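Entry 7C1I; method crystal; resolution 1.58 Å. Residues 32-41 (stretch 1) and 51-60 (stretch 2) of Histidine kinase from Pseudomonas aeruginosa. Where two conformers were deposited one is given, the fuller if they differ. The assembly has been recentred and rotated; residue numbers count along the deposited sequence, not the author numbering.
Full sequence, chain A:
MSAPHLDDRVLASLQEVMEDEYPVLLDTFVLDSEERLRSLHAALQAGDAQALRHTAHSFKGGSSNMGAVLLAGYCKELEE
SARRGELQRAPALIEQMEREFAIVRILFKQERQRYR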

# COMPACT_ATOMS: atom_id res chain seq x y z
N ASP A 32 11.05 10.10 15.45
CA ASP A 32 9.83 10.72 16.05
C ASP A 32 8.67 10.37 15.11
O ASP A 32 7.57 10.01 15.58
N SER A 33 8.85 10.65 13.82
CA SER A 33 7.77 10.49 12.81
C SER A 33 7.35 9.02 12.77
O SER A 33 6.14 8.75 12.59
N GLU A 34 8.27 8.05 12.71
CA GLU A 34 7.95 6.60 12.68
C GLU A 34 7.10 6.32 13.92
O GLU A 34 6.17 5.51 13.75
N GLU A 35 7.48 6.69 15.15
CA GLU A 35 6.68 6.34 16.35
C GLU A 35 5.28 6.96 16.20
O GLU A 35 4.31 6.25 16.54
N ARG A 36 5.15 8.17 15.66
CA ARG A 36 3.82 8.83 15.52
C ARG A 36 2.92 8.18 14.46
O ARG A 36 1.67 8.15 14.49
N LEU A 37 3.56 7.73 13.38
CA LEU A 37 2.80 6.87 12.44
C LEU A 37 2.33 5.62 13.19
O LEU A 37 1.19 5.19 12.90
N ARG A 38 3.20 4.94 13.95
CA ARG A 38 2.74 3.73 14.68
C ARG A 38 1.57 4.12 15.59
O ARG A 38 0.56 3.39 15.59
N SER A 39 1.63 5.31 16.20
CA SER A 39 0.57 5.79 17.12
C SER A 39 -0.75 6.00 16.39
O SER A 39 -1.87 5.76 16.89
N LEU A 40 -0.66 6.60 15.19
CA LEU A 40 -1.81 6.83 14.28
C LEU A 40 -2.45 5.49 13.91
O LEU A 40 -3.70 5.38 13.93
N HIS A 41 -1.62 4.54 13.47
CA HIS A 41 -2.23 3.24 13.10
C HIS A 41 -2.92 2.67 14.35
O HIS A 41 -3.98 2.03 14.17
N ALA A 51 -7.30 10.47 19.95
CA ALA A 51 -5.88 10.08 19.83
C ALA A 51 -5.45 10.49 18.42
O ALA A 51 -4.32 10.97 18.21
N LEU A 52 -6.27 10.17 17.41
CA LEU A 52 -5.96 10.56 16.01
C LEU A 52 -5.71 12.07 15.97
O LEU A 52 -4.70 12.54 15.41
N ARG A 53 -6.59 12.86 16.60
CA ARG A 53 -6.54 14.34 16.50
C ARG A 53 -5.27 14.86 17.19
O ARG A 53 -4.55 15.65 16.55
N HIS A 54 -4.92 14.31 18.36
CA HIS A 54 -3.80 14.80 19.20
C HIS A 54 -2.47 14.40 18.55
O HIS A 54 -1.63 15.29 18.33
N THR A 55 -2.40 13.16 18.03
CA THR A 55 -1.12 12.71 17.43
C THR A 55 -0.95 13.48 16.11
O THR A 55 0.17 13.86 15.71
N ALA A 56 -2.00 13.64 15.30
CA ALA A 56 -2.01 14.41 14.03
C ALA A 56 -1.54 15.85 14.25
O ALA A 56 -0.62 16.32 13.54
N HIS A 57 -2.04 16.47 15.31
CA HIS A 57 -1.59 17.85 15.65
C HIS A 57 -0.09 17.83 15.98
O HIS A 57 0.57 18.77 15.49
N SER A 58 0.40 16.86 16.76
CA SER A 58 1.86 16.90 17.08
C SER A 58 2.63 16.78 15.76
O SER A 58 3.62 17.51 15.54
N PHE A 59 2.23 15.72 15.05
CA PHE A 59 3.00 15.41 13.82
C PHE A 59 3.04 16.61 12.87
O PHE A 59 4.04 16.80 12.15
N LYS A 60 1.98 17.42 12.79
CA LYS A 60 1.84 18.63 11.94
C LYS A 60 2.96 19.58 12.40
O LYS A 60 3.67 20.04 11.48

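Residues 32-41 and 51-60 are both helical, and the two helices run nearly antiparallel, at 162°. Their axes come within 9.5 Å. Arg36 lies opposite Thr55 and Leu40 opposite Leu52, with CA atoms 6.6 and 5.8 Å apart. The packing rests on two bumps, one from each helix, that fill hollows in the partner.

The first bump is Leu40. Its CA-to-CB bond points sideways, but chi1 m and chi2 t bring the end of the side chain closer. It sits among Leu52, Thr55, Ala56 and Phe59. Leu40 CD2 lies 3.7 Å from Thr55 CG2, 3.9 Å from Leu52 CD2 and 4.0 Å from the backbone N of Ala56. Ala56 CB points away from the first helix, so here Leu40 meets backbone. Leu52, also m and t, reaches back with CD2 to 3.6 Å from Leu40 O.

The second bump is Phe59, which has the largest area covered by the opposite stretch. It too starts sideways, and chi1 t with chi2 near 5° carries the ring into a hollow formed by Ser33, Arg36, Leu37 and Leu40. Arg36 CB lies over one face of the ring. Leu40 CD1 is at the edge, 4.1 Å from Phe59 CD2, so the two bumps touch each other. Leu37 is m and t; its CG is 3.9 Å from Phe59 CE2. Ser33, with chi1 m, brings OG to 3.3 Å from Phe59 CE1. That hydroxyl is hydrogen-bonded elsewhere in the structure.

Arg36 points toward the second helix with an extended side chain: chi1 m, chi2 t and chi3 t. Arg36 CD lies 3.8 Å from Phe59 CA and 3.9 Å from Phe59 CB. Ser58 CB and Phe59 N lie over one face of the guanidinium, and Arg36 NE is 3.8 Å from Ser58 CB. Ser58 has chi1 m and also points in.

The CA-to-CB bond of Thr55 points toward the first helix. With chi1 m, its methyl CG2 fits between neighbouring turns, 3.6 Å from Arg36 O, 4.0 Å from Ser39 CB and 3.7 Å from Leu40 CD2. Ser39, chi1 m, points in as well.

No direct hydrogen bond crosses between the stretches. Water 1 makes the polar link: it donates to Ser39 O at 3.1 Å and is hydrogen-bonded to Thr55 OG1 at 2.8 Å. Thr55 thus offers its methyl to the packing and its hydroxyl to the water. Glu34, His41, Arg53 and Lys60 point away and take no part.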

# COMPACT_ATOMS: atom_id res chain seq x y z
CB ASP A 32 10.01 12.22 16.24
CG ASP A 32 10.90 12.59 17.41
OD1 ASP A 32 11.31 11.69 18.17
OD2 ASP A 32 11.13 13.82 17.41
CB SER A 33 8.21 11.07 11.49
OG SER A 33 8.46 12.46 11.52
CB GLU A 34 9.24 5.78 12.55
CG GLU A 34 9.78 5.95 11.15
CD GLU A 34 11.09 5.19 10.96
OE1 GLU A 34 11.78 4.96 11.98
OE2 GLU A 34 11.43 5.03 9.77
CB GLU A 35 7.36 6.84 17.62
CG GLU A 35 6.56 6.53 18.87
CD GLU A 35 5.46 7.49 19.30
OE1 GLU A 35 4.53 7.03 19.98
OE2 GLU A 35 5.58 8.68 18.93
CB ARG A 36 3.99 10.29 15.09
CG ARG A 36 4.54 11.22 16.17
CD ARG A 36 4.66 12.70 15.86
NE ARG A 36 4.87 13.35 17.14
CZ ARG A 36 5.76 14.34 17.25
NH1 ARG A 36 6.33 14.78 16.15
NH2 ARG A 36 5.87 14.91 18.44
CB LEU A 37 3.67 6.56 11.22
CG LEU A 37 3.77 7.72 10.24
CD1 LEU A 37 4.95 7.56 9.29
CD2 LEU A 37 2.47 7.93 9.48
CB ARG A 38 3.94 3.19 15.47
CG ARG A 38 4.92 2.46 14.56
CD ARG A 38 5.93 1.70 15.41
NE ARG A 38 6.72 2.53 16.30
CZ ARG A 38 7.89 3.09 16.02
NH1 ARG A 38 8.40 2.90 14.81
NH2 ARG A 38 8.50 3.80 16.95
CB SER A 39 0.96 7.02 17.89
OG SER A 39 1.95 6.72 18.87
CB LEU A 40 -1.42 7.68 13.06
CG LEU A 40 -1.12 9.13 13.41
CD1 LEU A 40 -0.57 9.84 12.18
CD2 LEU A 40 -2.34 9.84 13.99
CB HIS A 41 -1.17 2.27 12.55
CG HIS A 41 -0.74 2.60 11.16
ND1 HIS A 41 -1.54 2.40 10.05
CD2 HIS A 41 0.41 3.15 10.71
CE1 HIS A 41 -0.87 2.84 9.01
NE2 HIS A 41 0.34 3.29 9.35
CB ALA A 51 -5.61 8.64 20.17
CB LEU A 52 -7.04 10.17 14.99
CG LEU A 52 -7.11 8.67 14.75
CD1 LEU A 52 -8.41 8.36 14.02
CD2 LEU A 52 -5.93 8.20 13.90
CB ARG A 53 -7.73 14.90 17.29
CG ARG A 53 -7.79 16.42 17.34
CD ARG A 53 -8.36 17.14 18.55
NE ARG A 53 -8.09 16.61 19.87
CZ ARG A 53 -7.00 16.74 20.63
NH1 ARG A 53 -5.98 17.51 20.28
NH2 ARG A 53 -6.88 16.06 21.75
CB HIS A 54 -3.88 14.24 20.62
CG HIS A 54 -2.72 14.66 21.46
ND1 HIS A 54 -2.73 15.84 22.19
CD2 HIS A 54 -1.55 14.05 21.75
CE1 HIS A 54 -1.59 15.96 22.85
NE2 HIS A 54 -0.85 14.87 22.59
CB THR A 55 -1.12 11.19 17.19
OG1 THR A 55 -1.26 10.59 18.48
CG2 THR A 55 0.16 10.74 16.52
CB ALA A 56 -3.30 14.41 13.25
CB HIS A 57 -2.41 18.36 16.84
CG HIS A 57 -1.94 19.71 17.28
ND1 HIS A 57 -1.04 19.76 18.32
CD2 HIS A 57 -2.25 20.96 16.86
CE1 HIS A 57 -0.82 21.05 18.53
NE2 HIS A 57 -1.42 21.78 17.57
CB SER A 58 2.24 15.86 18.10
OG SER A 58 1.49 16.07 19.29
CB PHE A 59 2.39 14.21 13.08
CG PHE A 59 3.24 13.43 12.11
CD1 PHE A 59 4.59 13.68 11.92
CD2 PHE A 59 2.64 12.35 11.48
CE1 PHE A 59 5.27 12.89 11.01
CE2 PHE A 59 3.33 11.56 10.58
CZ PHE A 59 4.67 11.82 10.39
CB LYS A 60 0.45 19.23 12.12
CG LYS A 60 0.21 20.52 11.34
CD LYS A 60 -1.12 21.19 11.62
CE LYS A 60 -1.14 21.73 13.04
NZ LYS A 60 -2.42 22.41 13.35
O HOH W 1 -2.65 8.15 18.67